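Local coordinates for protein arginine kinase (Anthopleura japonica, PDB 4RF6) that catalyses the reversible transfer of phosphate from ATP to L-arginine, giving phospho-L-arginine and ADP, in a monomeric chain built of two tandem phosphagen kinase repeats, at residues 117-122 with 243-248; 126-131 with 291-296. One frame throughout, in Å; residues are numbered along the deposited sequence.

Interaction 1: 117-122 with 243-248; sequences APDLDP and GSDIGS
Ser244 joins the two segments through its hydroxyl, which donates to Asp119 and accepts from the backbone of Asp121. The OG to OD1 distance from Ser244 to Asp119 is 2.7 Å, and OG approaches from above the carboxylate plane, 36° out of it. The second bond, from Asp121 N to Ser244 OG, is 3.0 Å long and bent. A chi1 of 55° sets OG between the backbone N and carbonyl carbon of its own residue, where it can reach both Asp119 OD1 and Asp121 N.

The Asp119 carboxylate also lies over the side chain of Asp245. The two acid planes are 19° apart and stacked, with OD2 of Asp119 4.1 Å from OD2 of Asp245. Such closeness of like charges would be expected to raise the pKa of one of them, although Asp119 accepts a hydrogen bond from the serine hydroxyl and Asp245 has donors of its own. One is Ser248 N, which reaches Asp245 OD1 at 3.2 Å and makes Asp245 the N-cap of helix 246-264.

A water extends this cap across the interface: it donates to Ala117 O and to Asp245 OD1 and accepts from Gly247 N, the Ala117 O bond being 2.6 Å. A second water accepts from Leu120 N and donates to Ser244 O. Apolar contact is slight, Ala117 CB lying 4.2 Å from Gly247 CA.

Further out, Tyr352 of helix 344-370 bonds to Pro118 O and packs against Ala117, Leu120 and Ile246. The Asp121 carboxylate turns to backbone N atoms at the start of strand 127-136. Asp245, at once the centre of an inverse gamma turn and the N-cap, thus starts helix 246-264 shortly after strand 235-242, and the 117-122 loop is fastened to that strand-to-helix junction of the catalytic domain.

Interaction 2: 126-131 with 291-296; sequences YIRSTR and HVKIPH
Arg128 and His291 meet through a backbone bond of 2.7 Å from Arg128 N to His291 O, nearly straight at 176°. The Arg128 side chain starts with CB 3.7 Å from that same His291 O. From CG to NE the chain is extended, and it crosses Lys293 obliquely until NH2 stands 3.9 Å from Lys293 CD. The other terminal nitrogen, NH1, has long, weak ion pairs with Glu327 and Asp328.

The backbones run antiparallel, their axes at 173°. Lys293 N donates to Tyr126 O, and His291 N to Ser129 O at 3.0 Å. Since Arg128 and Ser129 both face His291, the register slips by one residue in a classic beta bulge. Ser129 OG lies 3.4 Å from His291 CB, while beside the bulge Ile127 CG1 packs on Val292 CG2 at 3.7 Å.

Backbone bonds therefore carry the pairing, with an apolar patch at Ile127 and Val292 and polar residues around the bulge. Ser129 and His291, which meet at the bulge, both belong to the predicted ATP site; the nearby acids would partly offset the Arg128 charge beside Lys293.

Overall arrangement
Both contacts are partly buried, in the first repeat, and their centres are 12 Å apart. Interaction 2 is a pairing of neighbouring central strands in the eight-stranded antiparallel sheet, whereas interaction 1 ties an irregular loop to the start of a helix, with water and acid side chains doing much of the work. They meet directly: Asp121 OD2 is 2.8 Å from Ile127 N, a probable hydrogen bond, and Ser244 CB packs on Ile127 CD1 at 3.6 Å. The chain leads from 117-122 into strand 127-136, and strand 235-242 beside it leads into 243-248. Residues of the predicted ATP site lie within interaction 2; interaction 1 only approaches that site, through Ile246 near Ile132.

Interaction 1: 117-122 with 243-248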
# COMPACT_ATOMS: atom_id res chain seq x y z
N ALA A 117 -1.36 -11.62 -19.00
CA ALA A 117 -1.99 -10.84 -17.94
C ALA A 117 -1.75 -9.34 -18.06
O ALA A 117 -0.93 -8.78 -17.33
CB ALA A 117 -1.52 -11.33 -16.58
N PRO A 118 -2.47 -8.68 -18.98
CA PRO A 118 -2.42 -7.22 -19.03
C PRO A 118 -2.95 -6.65 -17.71
O PRO A 118 -3.99 -7.13 -17.24
CB PRO A 118 -3.40 -6.88 -20.15
CG PRO A 118 -3.50 -8.12 -20.98
CD PRO A 118 -3.32 -9.26 -20.03
N ASP A 119 -2.26 -5.66 -17.14
CA ASP A 119 -2.60 -5.14 -15.81
C ASP A 119 -4.09 -4.80 -15.64
O ASP A 119 -4.62 -3.94 -16.33
CB ASP A 119 -1.73 -3.92 -15.48
CG ASP A 119 -1.72 -3.59 -13.99
OD1 ASP A 119 -2.16 -4.44 -13.18
OD2 ASP A 119 -1.26 -2.49 -13.63
N LEU A 120 -4.75 -5.50 -14.71
CA LEU A 120 -6.20 -5.41 -14.54
C LEU A 120 -6.70 -4.04 -14.09
O LEU A 120 -7.72 -3.55 -14.58
CB LEU A 120 -6.69 -6.46 -13.54
CG LEU A 120 -6.72 -7.90 -14.03
CD1 LEU A 120 -7.09 -8.88 -12.93
CD2 LEU A 120 -7.69 -8.03 -15.20
N ASP A 121 -5.98 -3.44 -13.14
CA ASP A 121 -6.52 -2.30 -12.41
C ASP A 121 -5.42 -1.32 -11.99
O ASP A 121 -5.12 -1.17 -10.80
CB ASP A 121 -7.25 -2.85 -11.18
CG ASP A 121 -7.94 -1.78 -10.37
OD1 ASP A 121 -8.31 -0.72 -10.94
OD2 ASP A 121 -8.11 -2.01 -9.16
N PRO A 122 -4.80 -0.64 -12.97
CA PRO A 122 -3.70 0.29 -12.67
C PRO A 122 -4.19 1.49 -11.87
O PRO A 122 -3.41 2.08 -11.13
CB PRO A 122 -3.27 0.79 -14.06
CG PRO A 122 -3.84 -0.18 -15.04
CD PRO A 122 -5.11 -0.68 -14.41
N GLY A 243 -1.39 -3.03 -5.52
CA GLY A 243 -1.94 -2.94 -6.86
C GLY A 243 -2.30 -4.30 -7.44
O GLY A 243 -2.41 -5.29 -6.72
N SER A 244 -2.45 -4.34 -8.76
CA SER A 244 -3.08 -5.48 -9.43
C SER A 244 -2.16 -6.27 -10.37
O SER A 244 -2.58 -7.28 -10.93
CB SER A 244 -4.26 -4.97 -10.25
OG SER A 244 -3.84 -3.94 -11.14
N ASP A 245 -0.93 -5.81 -10.56
CA ASP A 245 -0.09 -6.32 -11.63
C ASP A 245 0.49 -7.72 -11.35
O ASP A 245 1.69 -7.88 -11.17
CB ASP A 245 1.03 -5.32 -11.94
CG ASP A 245 1.61 -5.49 -13.33
OD1 ASP A 245 1.37 -6.55 -13.96
OD2 ASP A 245 2.32 -4.57 -13.78
N ILE A 246 -0.38 -8.73 -11.34
CA ILE A 246 0.06 -10.09 -11.06
C ILE A 246 1.05 -10.61 -12.11
O ILE A 246 1.88 -11.47 -11.81
CB ILE A 246 -1.15 -11.06 -10.90
CG1 ILE A 246 -0.68 -12.43 -10.39
CG2 ILE A 246 -1.92 -11.21 -12.20
CD1 ILE A 246 -1.81 -13.39 -10.08
N GLY A 247 0.98 -10.06 -13.32
CA GLY A 247 1.92 -10.42 -14.37
C GLY A 247 3.35 -10.06 -13.98
O GLY A 247 4.27 -10.88 -14.07
N SER A 248 3.53 -8.83 -13.52
CA SER A 248 4.84 -8.37 -13.07
C SER A 248 5.33 -9.11 -11.82
O SER A 248 6.52 -9.39 -11.68
CB SER A 248 4.81 -6.86 -12.82
OG SER A 248 5.98 -6.43 -12.15
O HOH W 1 -0.74 -8.26 -14.74
O HOH W 2 -3.55 -7.85 -13.53

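Interaction 2: 126-131 with 291-296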
# COMPACT_ATOMS: atom_id res chain seq x y z
N TYR A 126 -10.25 -1.18 -7.55
CA TYR A 126 -10.79 -2.39 -6.92
C TYR A 126 -9.74 -3.22 -6.19
O TYR A 126 -9.92 -3.58 -5.03
CB TYR A 126 -11.50 -3.26 -7.97
CG TYR A 126 -12.57 -2.50 -8.71
CD1 TYR A 126 -13.80 -2.26 -8.12
CD2 TYR A 126 -12.34 -2.00 -9.99
CE1 TYR A 126 -14.79 -1.56 -8.79
CE2 TYR A 126 -13.32 -1.30 -10.66
CZ TYR A 126 -14.54 -1.08 -10.06
OH TYR A 126 -15.52 -0.38 -10.72
N ILE A 127 -8.65 -3.53 -6.89
CA ILE A 127 -7.62 -4.42 -6.36
C ILE A 127 -6.63 -3.63 -5.52
O ILE A 127 -6.21 -2.54 -5.89
CB ILE A 127 -6.91 -5.17 -7.52
CG1 ILE A 127 -7.92 -6.03 -8.29
CG2 ILE A 127 -5.77 -6.03 -7.00
CD1 ILE A 127 -7.36 -6.67 -9.56
N ARG A 128 -6.26 -4.18 -4.36
CA ARG A 128 -5.42 -3.46 -3.42
C ARG A 128 -4.00 -4.01 -3.37
O ARG A 128 -3.04 -3.25 -3.19
CB ARG A 128 -6.05 -3.46 -2.03
CG ARG A 128 -7.32 -2.62 -1.96
CD ARG A 128 -7.96 -2.65 -0.58
NE ARG A 128 -9.06 -1.69 -0.50
CZ ARG A 128 -9.58 -1.24 0.63
NH1 ARG A 128 -9.10 -1.66 1.80
NH2 ARG A 128 -10.57 -0.36 0.61
N SER A 129 -3.86 -5.32 -3.54
CA SER A 129 -2.54 -5.94 -3.44
C SER A 129 -2.51 -7.32 -4.09
O SER A 129 -3.54 -7.97 -4.24
CB SER A 129 -2.11 -6.04 -1.97
OG SER A 129 -3.01 -6.84 -1.23
N THR A 130 -1.31 -7.74 -4.46
CA THR A 130 -1.10 -9.00 -5.16
C THR A 130 0.13 -9.68 -4.57
O THR A 130 1.13 -9.02 -4.27
CB THR A 130 -0.90 -8.75 -6.67
OG1 THR A 130 -2.10 -8.19 -7.22
CG2 THR A 130 -0.57 -10.05 -7.40
N ARG A 131 0.05 -11.00 -4.38
CA ARG A 131 1.11 -11.74 -3.70
C ARG A 131 1.20 -13.16 -4.27
O ARG A 131 0.17 -13.82 -4.44
CB ARG A 131 0.81 -11.80 -2.19
CG ARG A 131 1.84 -12.54 -1.35
CD ARG A 131 1.41 -12.53 0.12
NE ARG A 131 2.35 -13.22 1.01
CZ ARG A 131 2.34 -14.52 1.28
NH1 ARG A 131 3.23 -15.04 2.11
NH2 ARG A 131 1.43 -15.32 0.72
N HIS A 291 -5.92 -9.12 -2.92
CA HIS A 291 -6.93 -8.43 -2.13
C HIS A 291 -7.74 -7.49 -3.02
O HIS A 291 -7.18 -6.60 -3.67
CB HIS A 291 -6.29 -7.66 -0.97
CG HIS A 291 -5.74 -8.54 0.10
ND1 HIS A 291 -5.34 -8.07 1.33
CD2 HIS A 291 -5.51 -9.88 0.13
CE1 HIS A 291 -4.90 -9.07 2.07
NE2 HIS A 291 -4.99 -10.18 1.36
N VAL A 292 -9.05 -7.71 -3.07
CA VAL A 292 -9.91 -6.97 -3.98
C VAL A 292 -11.23 -6.59 -3.32
O VAL A 292 -11.79 -7.37 -2.54
CB VAL A 292 -10.15 -7.76 -5.29
CG1 VAL A 292 -10.94 -9.04 -5.01
CG2 VAL A 292 -10.88 -6.90 -6.31
N LYS A 293 -11.72 -5.39 -3.61
CA LYS A 293 -12.96 -4.90 -3.02
C LYS A 293 -14.13 -5.18 -3.94
O LYS A 293 -14.31 -4.50 -4.96
CB LYS A 293 -12.86 -3.40 -2.74
CG LYS A 293 -14.09 -2.78 -2.11
CD LYS A 293 -13.72 -1.49 -1.40
CE LYS A 293 -14.86 -0.95 -0.55
NZ LYS A 293 -15.98 -0.40 -1.35
N ILE A 294 -14.93 -6.18 -3.59
CA ILE A 294 -16.05 -6.60 -4.43
C ILE A 294 -17.34 -6.88 -3.64
O ILE A 294 -17.89 -7.98 -3.72
CB ILE A 294 -15.66 -7.84 -5.27
CG1 ILE A 294 -14.97 -8.89 -4.40
CG2 ILE A 294 -14.73 -7.45 -6.43
CD1 ILE A 294 -14.60 -10.18 -5.13
N PRO A 295 -17.84 -5.87 -2.89
CA PRO A 295 -19.04 -6.15 -2.09
C PRO A 295 -20.29 -6.40 -2.94
O PRO A 295 -21.20 -7.09 -2.49
CB PRO A 295 -19.22 -4.87 -1.26
CG PRO A 295 -18.55 -3.81 -2.05
CD PRO A 295 -17.39 -4.48 -2.74
N HIS A 296 -20.31 -5.87 -4.16
CA HIS A 296 -21.45 -6.07 -5.06
C HIS A 296 -21.42 -7.45 -5.71
O HIS A 296 -22.44 -8.14 -5.78
CB HIS A 296 -21.48 -5.00 -6.15
CG HIS A 296 -21.69 -3.61 -5.63
ND1 HIS A 296 -20.68 -2.68 -5.55
CD2 HIS A 296 -22.81 -2.98 -5.19
CE1 HIS A 296 -21.15 -1.55 -5.07
NE2 HIS A 296 -22.45 -1.71 -4.84